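Local coordinates for putative aminopeptidase (PDB 5NTH), which probably acts as a manganese-dependent aminopeptidase of the M17 family, cleaving residues from the N-terminus of peptides, at residues Thr35-Val40 with Asn182-Ser187; Ser41-His46 with Ser63-Cys68. All blocks are in the same frame, centred on the assembly; numbering follows the deposited sequence.

Overall arrangement
Both contacts belong to the N-terminal part of the chain, and both draw on the connection from strand 32-34 to strand 46-51. Residues 35-40 pack on strand 181-185, and residues 41-46, which follow directly, turn to 63-68, the loop between helices 53-57 and 69-77. Contact 2 is therefore nested inside the long loop that contact 1 closes. Their centres lie about 11 Å apart, and they join through packing of Val40 CG1 on Leu65 CD2 at 3.9 Å. One connection thus packs on strand 181-185, next to edge strand 32-34 of the six-stranded mixed sheet, and on the turn that leads into helix 69-77, away from the manganese ions and actinonin in the catalytic domain.

Contact 1 (Thr35-Val40 with Asn182-Ser187); sequences TDISKV and NVVMSS
Ile37 sets its side chain against Val184 at about a right angle, and the CG1 methyl of Val184 takes the apolar contacts of both Ile37 and Val40. Val184 CG1, anti to the backbone N (chi1 -178°), has Ile37 CB at 3.7 Å and Ile37 CG1 almost as near, and meets Val40 CG2 at 4.1 Å from three residues further along. Ile37 and Val40 come to this methyl from directions roughly perpendicular to each other. Ile37 CG1 is itself anti to its backbone N (chi1 -171°), which puts CG2 in the crowded position between N and the carbonyl carbon. From there CG2 faces the carbonyls of Met185 and Ser186, with Ser186 O at 3.9 Å, while Ile37 CB lies 3.5 Å from Met185 O.

Thr35 N donates to Val183 O at 2.9 Å, next to the parallel pairing of strands 32-34 and 181-185 at the edge of the six-stranded sheet; this is the N-terminal domain of M17 aminopeptidases, whose mixed sheet is consistent with a probable relation to the macro fold. The hydroxyl of Thr35 lies beside the amide end of Asn182, whose side-chain orientation is doubtful.

Past Thr35 the chain leaves the sheet through an Asx turn. Asp36 OD1 accepts from Ser38 N and from Ser38 OG, the latter at 2.8 Å, both reaching it from the same face of the carboxylate. The other oxygen, Asp36 OD2, forms a salt bridge with Arg188. Tyr140 of strand 137-142 touches both Val40 and Val184.

Contact 2 (Ser41-His46 with Ser63-Cys68); sequences SCVAYH and SVLFYC. Unlike the reference sequence in segment 41-46: Tyr45 (reference Pro).
A 3.0 Å hydrogen bond from Tyr67 N to Val64 O closes the type I turn that presents Leu65 and Phe66 to Val43. These two occupy the middle positions of the turn, and their first side-chain carbons both point at the valine, which divides its branches between them. Val43 CG2 lies 3.9 Å from Leu65 CB, the two side chains sliding past each other in opposite directions. Val43 CG1 touches Phe66 CB at 4.1 Å, and here the side chains cross at about a right angle.

Leu65 reaches further along the loop. Its CG is anti to the backbone N (chi1 -165°), and beyond it the CD2 methyl comes up to the Ser41 carbonyl, 3.4 Å from Ser41 O, with Cys42 N a little more distant at 4.0 Å.

Phe66 gives Val43 only its CB. With chi1 at 63°, CG stands between the backbone N and the carbonyl carbon, and the ring leads off from the valine to meet Tyr140 edge-to-face. One face of that ring carries Val64 CG2, 3.5 Å above the plane and offset toward the rim, so the turn folds its first side chain over its third. On the other segment, the backbone of Val43 is hydrogen-bonded to that of Gly92, and Ala44 N donates to the carboxylate of Asp138.

In the N-terminal domain of this M17 aminopeptidase, the contact amounts to apolar packing of the lead-in to strand 46-51 on a type I beta turn, whose chain continues through Cys68, the N-cap of helix 69-77.

Contact 1 (Thr35-Val40 with Asn182-Ser187)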
loop_
_atom_site.group_PDB
_atom_site.type_symbol
_atom_site.label_atom_id
_atom_site.label_comp_id
_atom_site.label_asym_id
_atom_site.label_seq_id
_atom_site.Cartn_x
_atom_site.Cartn_y
_atom_site.Cartn_z
ATOM N N THR A 35 23.725 -40.687 28.133
ATOM C CA THR A 35 24.629 -41.448 28.990
ATOM C C THR A 35 24.020 -41.496 30.376
ATOM O O THR A 35 23.564 -40.484 30.899
ATOM C CB THR A 35 26.047 -40.807 29.014
ATOM O OG1 THR A 35 26.690 -41.010 27.743
ATOM C CG2 THR A 35 26.941 -41.415 30.125
ATOM N N ASP A 36 24.042 -42.666 30.988
ATOM C CA ASP A 36 23.415 -42.853 32.279
ATOM C C ASP A 36 24.212 -42.067 33.323
ATOM O O ASP A 36 25.389 -42.314 33.469
ATOM C CB ASP A 36 23.415 -44.362 32.547
ATOM C CG ASP A 36 22.839 -44.746 33.908
ATOM O OD1 ASP A 36 22.844 -43.898 34.842
ATOM O OD2 ASP A 36 22.387 -45.922 34.021
ATOM N N ILE A 37 23.605 -41.119 34.037
ATOM C CA ILE A 37 24.387 -40.236 34.942
ATOM C C ILE A 37 25.208 -41.016 35.953
ATOM O O ILE A 37 26.243 -40.545 36.443
ATOM C CB ILE A 37 23.527 -39.234 35.729
ATOM C CG1 ILE A 37 24.410 -38.215 36.457
ATOM C CG2 ILE A 37 22.640 -39.937 36.762
ATOM C CD1 ILE A 37 23.658 -36.997 36.963
ATOM N N SER A 38 24.752 -42.217 36.280
ATOM C CA SER A 38 25.474 -43.038 37.242
ATOM C C SER A 38 26.747 -43.691 36.636
ATOM O O SER A 38 27.496 -44.338 37.372
ATOM C CB SER A 38 24.535 -44.104 37.813
ATOM O OG SER A 38 24.411 -45.149 36.854
ATOM N N LYS A 39 26.979 -43.527 35.330
ATOM C CA LYS A 39 28.147 -44.110 34.637
ATOM C C LYS A 39 29.032 -43.126 33.846
ATOM O O LYS A 39 29.765 -43.533 32.940
ATOM C CB LYS A 39 27.702 -45.207 33.688
ATOM C CG LYS A 39 26.568 -46.017 34.234
ATOM C CD LYS A 39 26.353 -47.272 33.408
ATOM C CE LYS A 39 25.117 -48.010 33.938
ATOM N NZ LYS A 39 25.143 -49.477 33.657
ATOM N N VAL A 40 28.967 -41.845 34.213
ATOM C CA VAL A 40 29.844 -40.824 33.663
ATOM C C VAL A 40 31.234 -41.078 34.204
ATOM O O VAL A 40 31.432 -41.044 35.417
ATOM C CB VAL A 40 29.372 -39.405 34.069
ATOM C CG1 VAL A 40 30.415 -38.328 33.749
ATOM C CG2 VAL A 40 28.064 -39.062 33.374
ATOM N N ASN A 182 25.842 -34.986 24.031
ATOM C CA ASN A 182 25.742 -36.125 24.941
ATOM C C ASN A 182 24.865 -35.725 26.148
ATOM O O ASN A 182 25.277 -34.918 26.991
ATOM C CB ASN A 182 27.143 -36.537 25.372
ATOM C CG ASN A 182 27.145 -37.716 26.343
ATOM O OD1 ASN A 182 27.538 -37.572 27.512
ATOM N ND2 ASN A 182 26.668 -38.887 25.869
ATOM N N VAL A 183 23.647 -36.262 26.206
ATOM C CA VAL A 183 22.702 -35.839 27.235
ATOM C C VAL A 183 22.855 -36.711 28.467
ATOM O O VAL A 183 22.853 -37.954 28.396
ATOM C CB VAL A 183 21.221 -35.858 26.779
ATOM C CG1 VAL A 183 20.342 -35.148 27.797
ATOM C CG2 VAL A 183 21.041 -35.148 25.442
ATOM N N VAL A 184 22.962 -36.017 29.590
ATOM C CA VAL A 184 23.071 -36.627 30.898
ATOM C C VAL A 184 21.963 -36.051 31.744
ATOM O O VAL A 184 22.078 -34.950 32.269
ATOM C CB VAL A 184 24.434 -36.315 31.561
ATOM C CG1 VAL A 184 24.553 -37.003 32.909
ATOM C CG2 VAL A 184 25.578 -36.755 30.670
ATOM N N MET A 185 20.874 -36.783 31.871
ATOM C CA MET A 185 19.809 -36.304 32.731
ATOM C C MET A 185 20.021 -36.738 34.191
ATOM O O MET A 185 20.533 -37.840 34.459
ATOM C CB MET A 185 18.487 -36.833 32.228
ATOM C CG MET A 185 18.085 -36.247 30.889
ATOM S SD MET A 185 16.565 -36.999 30.274
ATOM C CE MET A 185 17.250 -38.563 29.669
ATOM N N SER A 186 19.582 -35.900 35.132
ATOM C CA SER A 186 19.629 -36.280 36.550
ATOM C C SER A 186 18.724 -37.523 36.854
ATOM O O SER A 186 19.148 -38.433 37.569
ATOM C CB SER A 186 19.361 -35.079 37.485
ATOM O OG SER A 186 18.121 -34.463 37.207
ATOM N N SER A 187 17.537 -37.579 36.261
ATOM C CA SER A 187 16.663 -38.759 36.363
ATOM C C SER A 187 17.242 -39.916 35.561
ATOM O O SER A 187 17.838 -39.682 34.501
ATOM C CB SER A 187 15.247 -38.493 35.800
ATOM O OG SER A 187 15.068 -39.133 34.516
#

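Contact 2 (Ser41-His46 with Ser63-Cys68)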
loop_
_atom_site.group_PDB
_atom_site.type_symbol
_atom_site.label_atom_id
_atom_site.label_comp_id
_atom_site.label_asym_id
_atom_site.label_seq_id
_atom_site.Cartn_x
_atom_site.Cartn_y
_atom_site.Cartn_z
ATOM N N SER A 41 32.167 -41.322 33.284
ATOM C CA SER A 41 33.612 -41.518 33.582
ATOM C C SER A 41 34.513 -40.500 32.873
ATOM O O SER A 41 35.640 -40.262 33.289
ATOM C CB SER A 41 34.051 -42.934 33.180
ATOM O OG SER A 41 33.752 -43.194 31.801
ATOM N N CYS A 42 34.040 -39.900 31.796
ATOM C CA CYS A 42 34.759 -38.780 31.243
ATOM C C CYS A 42 33.879 -37.554 30.983
ATOM O O CYS A 42 32.664 -37.624 30.942
ATOM C CB CYS A 42 35.472 -39.223 29.981
ATOM S SG CYS A 42 34.396 -39.159 28.550
ATOM N N VAL A 43 34.541 -36.417 30.845
ATOM C CA VAL A 43 33.874 -35.146 30.629
ATOM C C VAL A 43 34.340 -34.561 29.324
ATOM O O VAL A 43 35.513 -34.598 28.991
ATOM C CB VAL A 43 34.169 -34.165 31.773
ATOM C CG1 VAL A 43 33.747 -32.749 31.428
ATOM C CG2 VAL A 43 33.449 -34.614 33.029
ATOM N N ALA A 44 33.400 -33.966 28.618
ATOM C CA ALA A 44 33.618 -33.495 27.281
ATOM C C ALA A 44 34.365 -32.182 27.289
ATOM O O ALA A 44 34.452 -31.494 28.325
ATOM C CB ALA A 44 32.292 -33.325 26.578
ATOM N N TYR A 45 34.852 -31.842 26.092
ATOM C CA TYR A 45 35.577 -30.631 25.848
ATOM C C TYR A 45 34.701 -29.445 26.310
ATOM O O TYR A 45 35.187 -28.483 26.881
ATOM C CB TYR A 45 35.898 -30.602 24.364
ATOM N N HIS A 46 33.386 -29.552 26.089
ATOM C CA HIS A 46 32.396 -28.525 26.504
ATOM C C HIS A 46 31.265 -29.154 27.310
ATOM O O HIS A 46 30.841 -30.289 27.028
ATOM C CB HIS A 46 31.802 -27.828 25.268
ATOM C CG HIS A 46 32.840 -27.233 24.382
ATOM N ND1 HIS A 46 33.157 -25.890 24.401
ATOM C CD2 HIS A 46 33.694 -27.812 23.508
ATOM C CE1 HIS A 46 34.133 -25.660 23.544
ATOM N NE2 HIS A 46 34.477 -26.810 22.991
ATOM N N SER A 63 28.726 -34.151 43.035
ATOM C CA SER A 63 29.142 -35.448 42.498
ATOM C C SER A 63 29.510 -35.395 41.037
ATOM O O SER A 63 30.283 -36.222 40.578
ATOM C CB SER A 63 27.988 -36.469 42.586
ATOM O OG SER A 63 27.226 -36.245 43.750
ATOM N N VAL A 64 28.904 -34.483 40.280
ATOM C CA VAL A 64 29.095 -34.504 38.847
ATOM C C VAL A 64 30.593 -34.299 38.653
ATOM O O VAL A 64 31.249 -33.562 39.383
ATOM C CB VAL A 64 28.239 -33.465 38.080
ATOM C CG1 VAL A 64 26.762 -33.563 38.459
ATOM C CG2 VAL A 64 28.737 -32.051 38.306
ATOM N N LEU A 65 31.106 -34.966 37.643
ATOM C CA LEU A 65 32.508 -35.169 37.478
ATOM C C LEU A 65 33.274 -33.922 37.027
ATOM O O LEU A 65 34.510 -33.927 36.963
ATOM C CB LEU A 65 32.673 -36.277 36.450
ATOM C CG LEU A 65 34.050 -36.918 36.352
ATOM C CD1 LEU A 65 34.487 -37.463 37.720
ATOM C CD2 LEU A 65 34.023 -38.022 35.293
ATOM N N PHE A 66 32.566 -32.841 36.720
ATOM C CA PHE A 66 33.198 -31.586 36.337
ATOM C C PHE A 66 33.043 -30.577 37.475
ATOM O O PHE A 66 33.251 -29.375 37.282
ATOM C CB PHE A 66 32.601 -31.060 35.008
ATOM C CG PHE A 66 31.152 -30.745 35.086
ATOM C CD1 PHE A 66 30.710 -29.565 35.666
ATOM C CD2 PHE A 66 30.220 -31.650 34.645
ATOM C CE1 PHE A 66 29.361 -29.286 35.793
ATOM C CE2 PHE A 66 28.866 -31.381 34.764
ATOM C CZ PHE A 66 28.430 -30.193 35.333
ATOM N N TYR A 67 32.682 -31.041 38.668
ATOM C CA TYR A 67 32.562 -30.103 39.791
ATOM C C TYR A 67 33.957 -29.692 40.116
ATOM O O TYR A 67 34.872 -30.500 40.022
ATOM C CB TYR A 67 31.928 -30.693 41.035
ATOM C CG TYR A 67 31.334 -29.630 41.940
ATOM C CD1 TYR A 67 30.122 -29.031 41.610
ATOM C CD2 TYR A 67 31.967 -29.227 43.142
ATOM C CE1 TYR A 67 29.546 -28.062 42.420
ATOM C CE2 TYR A 67 31.388 -28.261 43.974
ATOM C CZ TYR A 67 30.176 -27.680 43.593
ATOM O OH TYR A 67 29.535 -26.724 44.347
ATOM N N CYS A 68 34.107 -28.420 40.443
ATOM C CA CYS A 68 35.393 -27.834 40.813
ATOM C C CYS A 68 35.082 -26.417 41.293
ATOM O O CYS A 68 33.924 -25.987 41.223
ATOM C CB CYS A 68 36.375 -27.846 39.643
ATOM S SG CYS A 68 35.799 -26.862 38.260
#